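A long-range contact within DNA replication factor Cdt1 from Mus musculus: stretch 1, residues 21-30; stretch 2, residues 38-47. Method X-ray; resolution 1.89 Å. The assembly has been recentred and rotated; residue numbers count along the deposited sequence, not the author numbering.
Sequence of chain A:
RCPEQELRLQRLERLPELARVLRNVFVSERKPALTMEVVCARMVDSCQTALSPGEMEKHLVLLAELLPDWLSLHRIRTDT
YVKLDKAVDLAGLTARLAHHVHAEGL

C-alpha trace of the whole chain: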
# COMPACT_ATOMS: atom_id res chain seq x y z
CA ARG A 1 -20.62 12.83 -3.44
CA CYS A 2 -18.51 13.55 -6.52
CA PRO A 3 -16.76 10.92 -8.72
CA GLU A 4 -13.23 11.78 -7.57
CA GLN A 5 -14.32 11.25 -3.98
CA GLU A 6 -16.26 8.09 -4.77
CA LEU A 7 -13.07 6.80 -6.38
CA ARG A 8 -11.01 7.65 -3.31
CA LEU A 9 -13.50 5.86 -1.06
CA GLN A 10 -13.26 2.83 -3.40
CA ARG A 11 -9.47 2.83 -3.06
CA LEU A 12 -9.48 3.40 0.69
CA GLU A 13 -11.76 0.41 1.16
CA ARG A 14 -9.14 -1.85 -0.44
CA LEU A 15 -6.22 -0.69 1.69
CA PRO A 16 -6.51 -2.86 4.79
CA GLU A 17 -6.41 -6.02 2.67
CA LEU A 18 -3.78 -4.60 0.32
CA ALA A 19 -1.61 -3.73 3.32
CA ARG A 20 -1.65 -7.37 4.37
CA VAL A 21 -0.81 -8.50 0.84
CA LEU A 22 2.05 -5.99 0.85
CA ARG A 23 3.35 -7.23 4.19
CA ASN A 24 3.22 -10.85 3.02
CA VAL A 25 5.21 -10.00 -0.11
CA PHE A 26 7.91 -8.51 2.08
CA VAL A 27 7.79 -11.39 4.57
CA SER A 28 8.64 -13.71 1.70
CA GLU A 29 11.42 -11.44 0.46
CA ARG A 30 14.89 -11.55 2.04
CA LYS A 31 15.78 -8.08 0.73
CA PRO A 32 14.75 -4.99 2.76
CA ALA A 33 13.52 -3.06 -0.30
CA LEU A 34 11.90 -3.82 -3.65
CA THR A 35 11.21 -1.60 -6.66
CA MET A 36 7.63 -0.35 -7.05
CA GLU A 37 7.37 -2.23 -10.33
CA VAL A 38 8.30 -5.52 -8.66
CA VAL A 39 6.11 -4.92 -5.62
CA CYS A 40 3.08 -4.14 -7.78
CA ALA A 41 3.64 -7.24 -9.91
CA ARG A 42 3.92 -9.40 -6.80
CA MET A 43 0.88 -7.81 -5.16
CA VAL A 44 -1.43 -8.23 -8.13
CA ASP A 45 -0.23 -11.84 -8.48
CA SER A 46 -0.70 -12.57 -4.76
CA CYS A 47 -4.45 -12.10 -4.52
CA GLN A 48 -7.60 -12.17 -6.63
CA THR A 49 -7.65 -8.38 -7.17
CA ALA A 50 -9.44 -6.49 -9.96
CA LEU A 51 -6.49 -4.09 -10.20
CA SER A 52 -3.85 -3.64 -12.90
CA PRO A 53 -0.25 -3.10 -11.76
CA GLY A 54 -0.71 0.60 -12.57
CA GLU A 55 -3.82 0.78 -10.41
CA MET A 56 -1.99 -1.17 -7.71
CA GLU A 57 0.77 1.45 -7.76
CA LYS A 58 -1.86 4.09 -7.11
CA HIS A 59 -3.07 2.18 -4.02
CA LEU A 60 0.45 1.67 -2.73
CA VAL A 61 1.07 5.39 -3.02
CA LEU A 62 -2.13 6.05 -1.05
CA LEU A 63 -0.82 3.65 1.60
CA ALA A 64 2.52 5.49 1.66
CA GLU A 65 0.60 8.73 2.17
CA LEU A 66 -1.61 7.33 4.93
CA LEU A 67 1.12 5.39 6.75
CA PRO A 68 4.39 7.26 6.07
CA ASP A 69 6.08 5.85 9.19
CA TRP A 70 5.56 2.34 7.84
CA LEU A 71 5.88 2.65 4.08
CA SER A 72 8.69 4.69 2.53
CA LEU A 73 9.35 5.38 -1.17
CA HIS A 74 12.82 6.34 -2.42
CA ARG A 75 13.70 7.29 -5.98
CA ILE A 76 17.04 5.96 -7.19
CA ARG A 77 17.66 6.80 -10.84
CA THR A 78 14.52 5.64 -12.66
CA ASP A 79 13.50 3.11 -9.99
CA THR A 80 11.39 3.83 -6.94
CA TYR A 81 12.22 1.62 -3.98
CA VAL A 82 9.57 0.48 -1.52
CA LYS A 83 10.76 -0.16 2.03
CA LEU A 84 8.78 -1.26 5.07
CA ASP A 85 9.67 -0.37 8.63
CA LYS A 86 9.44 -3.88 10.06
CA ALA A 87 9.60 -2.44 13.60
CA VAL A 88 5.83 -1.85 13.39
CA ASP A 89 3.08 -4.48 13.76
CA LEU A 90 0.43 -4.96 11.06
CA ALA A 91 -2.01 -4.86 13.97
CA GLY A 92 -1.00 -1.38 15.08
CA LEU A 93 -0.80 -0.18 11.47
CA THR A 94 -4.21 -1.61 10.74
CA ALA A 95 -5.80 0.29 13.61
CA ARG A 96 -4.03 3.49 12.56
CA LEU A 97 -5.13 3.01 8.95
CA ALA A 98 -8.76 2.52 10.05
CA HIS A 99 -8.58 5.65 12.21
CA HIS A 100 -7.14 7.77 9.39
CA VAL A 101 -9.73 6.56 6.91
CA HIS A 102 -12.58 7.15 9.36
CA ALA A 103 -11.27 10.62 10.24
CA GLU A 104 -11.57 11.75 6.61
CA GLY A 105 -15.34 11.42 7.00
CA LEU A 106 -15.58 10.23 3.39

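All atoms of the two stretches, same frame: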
# COMPACT_ATOMS: atom_id res chain seq x y z
N VAL A 21 -1.46 -7.91 2.01
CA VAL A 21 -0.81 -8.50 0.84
C VAL A 21 0.60 -7.94 0.73
O VAL A 21 1.56 -8.67 0.52
CB VAL A 21 -1.59 -8.21 -0.47
CG1 VAL A 21 -0.80 -8.71 -1.68
CG2 VAL A 21 -2.96 -8.87 -0.44
N LEU A 22 0.73 -6.62 0.87
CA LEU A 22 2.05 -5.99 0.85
C LEU A 22 2.98 -6.60 1.91
O LEU A 22 4.14 -6.94 1.63
CB LEU A 22 1.91 -4.49 1.10
CG LEU A 22 3.22 -3.71 1.16
CD1 LEU A 22 3.98 -3.94 -0.13
CD2 LEU A 22 2.95 -2.22 1.37
N ARG A 23 2.50 -6.71 3.14
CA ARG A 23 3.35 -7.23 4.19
C ARG A 23 3.80 -8.66 3.88
O ARG A 23 4.95 -9.02 4.10
CB ARG A 23 2.67 -7.19 5.56
CG ARG A 23 3.69 -7.37 6.68
CD ARG A 23 3.17 -8.21 7.81
NE ARG A 23 2.27 -9.25 7.34
CZ ARG A 23 1.63 -10.08 8.16
NH1 ARG A 23 1.83 -9.99 9.47
NH2 ARG A 23 0.81 -11.00 7.68
N ASN A 24 2.88 -9.47 3.37
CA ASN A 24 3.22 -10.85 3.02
C ASN A 24 4.26 -10.96 1.91
O ASN A 24 5.10 -11.86 1.94
CB ASN A 24 1.96 -11.63 2.67
CG ASN A 24 1.28 -12.18 3.90
OD1 ASN A 24 0.54 -13.16 3.84
ND2 ASN A 24 1.55 -11.56 5.04
N VAL A 25 4.19 -10.06 0.93
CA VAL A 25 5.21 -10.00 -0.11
C VAL A 25 6.58 -9.74 0.50
O VAL A 25 7.58 -10.38 0.13
CB VAL A 25 4.88 -8.92 -1.16
CG1 VAL A 25 6.12 -8.59 -2.01
CG2 VAL A 25 3.73 -9.39 -2.04
N PHE A 26 6.64 -8.81 1.44
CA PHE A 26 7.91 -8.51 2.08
C PHE A 26 8.37 -9.59 3.06
O PHE A 26 9.56 -9.80 3.22
CB PHE A 26 7.89 -7.12 2.74
CG PHE A 26 8.25 -6.02 1.79
CD1 PHE A 26 7.30 -5.50 0.93
CD2 PHE A 26 9.55 -5.55 1.72
CE1 PHE A 26 7.64 -4.49 0.04
CE2 PHE A 26 9.90 -4.55 0.83
CZ PHE A 26 8.94 -4.02 -0.01
N VAL A 27 7.43 -10.27 3.70
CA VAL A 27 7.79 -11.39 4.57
C VAL A 27 8.50 -12.49 3.79
O VAL A 27 9.41 -13.14 4.29
CB VAL A 27 6.57 -11.95 5.32
CG1 VAL A 27 6.85 -13.36 5.84
CG2 VAL A 27 6.20 -11.01 6.46
N SER A 28 8.08 -12.68 2.55
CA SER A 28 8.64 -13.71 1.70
C SER A 28 9.91 -13.25 0.99
O SER A 28 10.56 -14.04 0.31
CB SER A 28 7.61 -14.15 0.66
OG SER A 28 8.16 -15.09 -0.24
N GLU A 29 10.25 -11.98 1.14
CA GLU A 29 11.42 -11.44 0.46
C GLU A 29 12.56 -11.23 1.46
O GLU A 29 12.38 -10.60 2.49
CB GLU A 29 11.07 -10.12 -0.23
CG GLU A 29 12.27 -9.39 -0.84
CD GLU A 29 13.03 -10.27 -1.81
OE1 GLU A 29 14.19 -10.61 -1.51
OE2 GLU A 29 12.46 -10.63 -2.86
N ARG A 30 13.74 -11.75 1.15
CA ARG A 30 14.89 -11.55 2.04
C ARG A 30 15.43 -10.12 2.00
O ARG A 30 15.96 -9.63 2.99
CB ARG A 30 16.00 -12.55 1.73
CG ARG A 30 17.04 -12.05 0.76
CD ARG A 30 18.12 -13.10 0.54
NE ARG A 30 18.42 -13.82 1.78
CZ ARG A 30 19.30 -13.42 2.70
NH1 ARG A 30 19.97 -12.29 2.52
NH2 ARG A 30 19.50 -14.14 3.79
N VAL A 38 8.29 -4.15 -9.15
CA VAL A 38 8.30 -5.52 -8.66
C VAL A 38 7.21 -5.73 -7.62
O VAL A 38 6.49 -6.74 -7.66
CB VAL A 38 9.67 -5.90 -8.07
CG1 VAL A 38 9.57 -7.18 -7.24
CG2 VAL A 38 10.69 -6.07 -9.19
N VAL A 39 7.08 -4.78 -6.70
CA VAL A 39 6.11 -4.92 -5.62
C VAL A 39 4.71 -5.02 -6.22
O VAL A 39 3.91 -5.85 -5.80
CB VAL A 39 6.15 -3.72 -4.66
CG1 VAL A 39 4.98 -3.78 -3.69
CG2 VAL A 39 7.48 -3.69 -3.91
N CYS A 40 4.42 -4.16 -7.19
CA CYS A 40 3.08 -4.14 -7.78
C CYS A 40 2.79 -5.45 -8.50
O CYS A 40 1.68 -5.96 -8.44
CB CYS A 40 2.91 -2.96 -8.74
SG CYS A 40 2.76 -1.38 -7.88
N ALA A 41 3.79 -5.97 -9.21
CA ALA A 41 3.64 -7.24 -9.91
C ALA A 41 3.39 -8.37 -8.91
O ALA A 41 2.53 -9.23 -9.14
CB ALA A 41 4.88 -7.53 -10.75
N ARG A 42 4.11 -8.36 -7.81
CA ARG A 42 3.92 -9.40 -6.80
C ARG A 42 2.57 -9.26 -6.09
O ARG A 42 1.93 -10.26 -5.76
CB ARG A 42 5.07 -9.37 -5.79
CG ARG A 42 6.37 -9.83 -6.41
CD ARG A 42 7.47 -9.96 -5.39
NE ARG A 42 8.76 -10.11 -6.08
CZ ARG A 42 9.92 -10.28 -5.46
NH1 ARG A 42 9.97 -10.33 -4.14
NH2 ARG A 42 11.03 -10.39 -6.17
N MET A 43 2.15 -8.03 -5.85
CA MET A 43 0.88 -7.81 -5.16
C MET A 43 -0.30 -8.23 -6.02
O MET A 43 -1.19 -8.92 -5.55
CB MET A 43 0.74 -6.35 -4.74
CG MET A 43 1.62 -6.01 -3.54
SD MET A 43 1.36 -4.33 -2.99
CE MET A 43 -0.23 -4.49 -2.16
N VAL A 44 -0.32 -7.83 -7.28
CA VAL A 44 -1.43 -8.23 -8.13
C VAL A 44 -1.46 -9.75 -8.28
O VAL A 44 -2.53 -10.35 -8.35
CB VAL A 44 -1.40 -7.54 -9.50
CG1 VAL A 44 -1.57 -6.03 -9.33
CG2 VAL A 44 -0.12 -7.87 -10.25
N ASP A 45 -0.29 -10.38 -8.31
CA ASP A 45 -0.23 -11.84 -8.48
C ASP A 45 -0.53 -12.61 -7.19
O ASP A 45 -0.69 -13.83 -7.23
CB ASP A 45 1.16 -12.26 -8.93
CG ASP A 45 1.43 -11.94 -10.37
OD1 ASP A 45 0.55 -11.37 -11.05
OD2 ASP A 45 2.54 -12.28 -10.82
N SER A 46 -0.59 -11.91 -6.07
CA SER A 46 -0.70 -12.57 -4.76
C SER A 46 -2.13 -12.69 -4.25
O SER A 46 -2.39 -13.31 -3.22
CB SER A 46 0.14 -11.83 -3.72
OG SER A 46 1.51 -12.13 -3.88
N CYS A 47 -3.07 -12.08 -4.96
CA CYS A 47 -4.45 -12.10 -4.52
C CYS A 47 -5.36 -12.04 -5.73
O CYS A 47 -4.88 -11.93 -6.86
CB CYS A 47 -4.72 -10.95 -3.53
SG CYS A 47 -4.53 -9.31 -4.25
O HOH W 1 7.96 -11.40 -2.32

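Two helical segments, 21-27 and 38-45, cross with their axes 9.5 Å apart at closest approach and their N-to-C directions 112° apart. The contact between the two stretches buries 461 Å² summed over both sides. The backbones come nearest at V21 and M43, whose CA atoms lie 6.3 Å apart, and at V25 and R42, at 6.8 Å.

The first helix offers residues one turn apart. V21 and V25 both aim CA-to-CB toward the partner, and both hold chi1 in t. Valine has no side-chain torsion beyond chi1 that moves a heavy atom, so backbone position and one rotamer set where its two methyls go. V21 spreads them: CG1 lies 3.8 Å from CB of S46 and 4.1 Å from CG of M43, while V21 CG2 reaches CB of C47 at 4.1 Å. V25 packs both methyls on R42, CG1 3.9 Å from its CD and CG2 4.0 Å from its CB, and V25 CG2 also lies 4.3 Å from CG of M43.

M43 shows what a flexible side chain adds. Its CA-to-CB bond points sideways, but the m, t, p sequence of chi angles brings its end nearer the first helix, placing CE 3.9 Å from CB of L22. The unbranched thioether thus fills space along L22 as well as beside the valines. L22 itself leaves the backbone sideways; with chi1 t and chi2 p it sets CD1 3.7 Å from CG1 of V39. The other V39 methyl, CG2, packs 4.0 Å from CE1 of F26, meeting the ring obliquely. F26 also starts sideways, but the end of its side chain comes nearer the second stretch.

The polar work falls to R42. With chi1 m and the following three angles near 180°, the chain is nearly fully extended, its aliphatic part passing V25 before the guanidinium reaches E29. There NH1 donates to OE2 of E29 at 2.8 Å with an almost straight N-H...O angle of 179°, a salt bridge made at the guanidinium edge, near its plane. E29 lies beyond the helical segment and meets R42 with chi1 t and chi2 p; its OE1 is hydrogen-bonded elsewhere in the structure. One water bridges the two stretches, donating to O of V25 at 2.7 Å and accepting from NH1 of R42 at 2.9 Å, so the same nitrogen serves carboxylate and solvent.

S46, with chi1 m, turns OG back to donate to O of R42 at 2.7 Å. The hydroxyl's proton is thereby used within its own stretch, and OG of S46 can lie against CG2 of V25 at 4.0 Å without needing a polar partner across the contact for that proton.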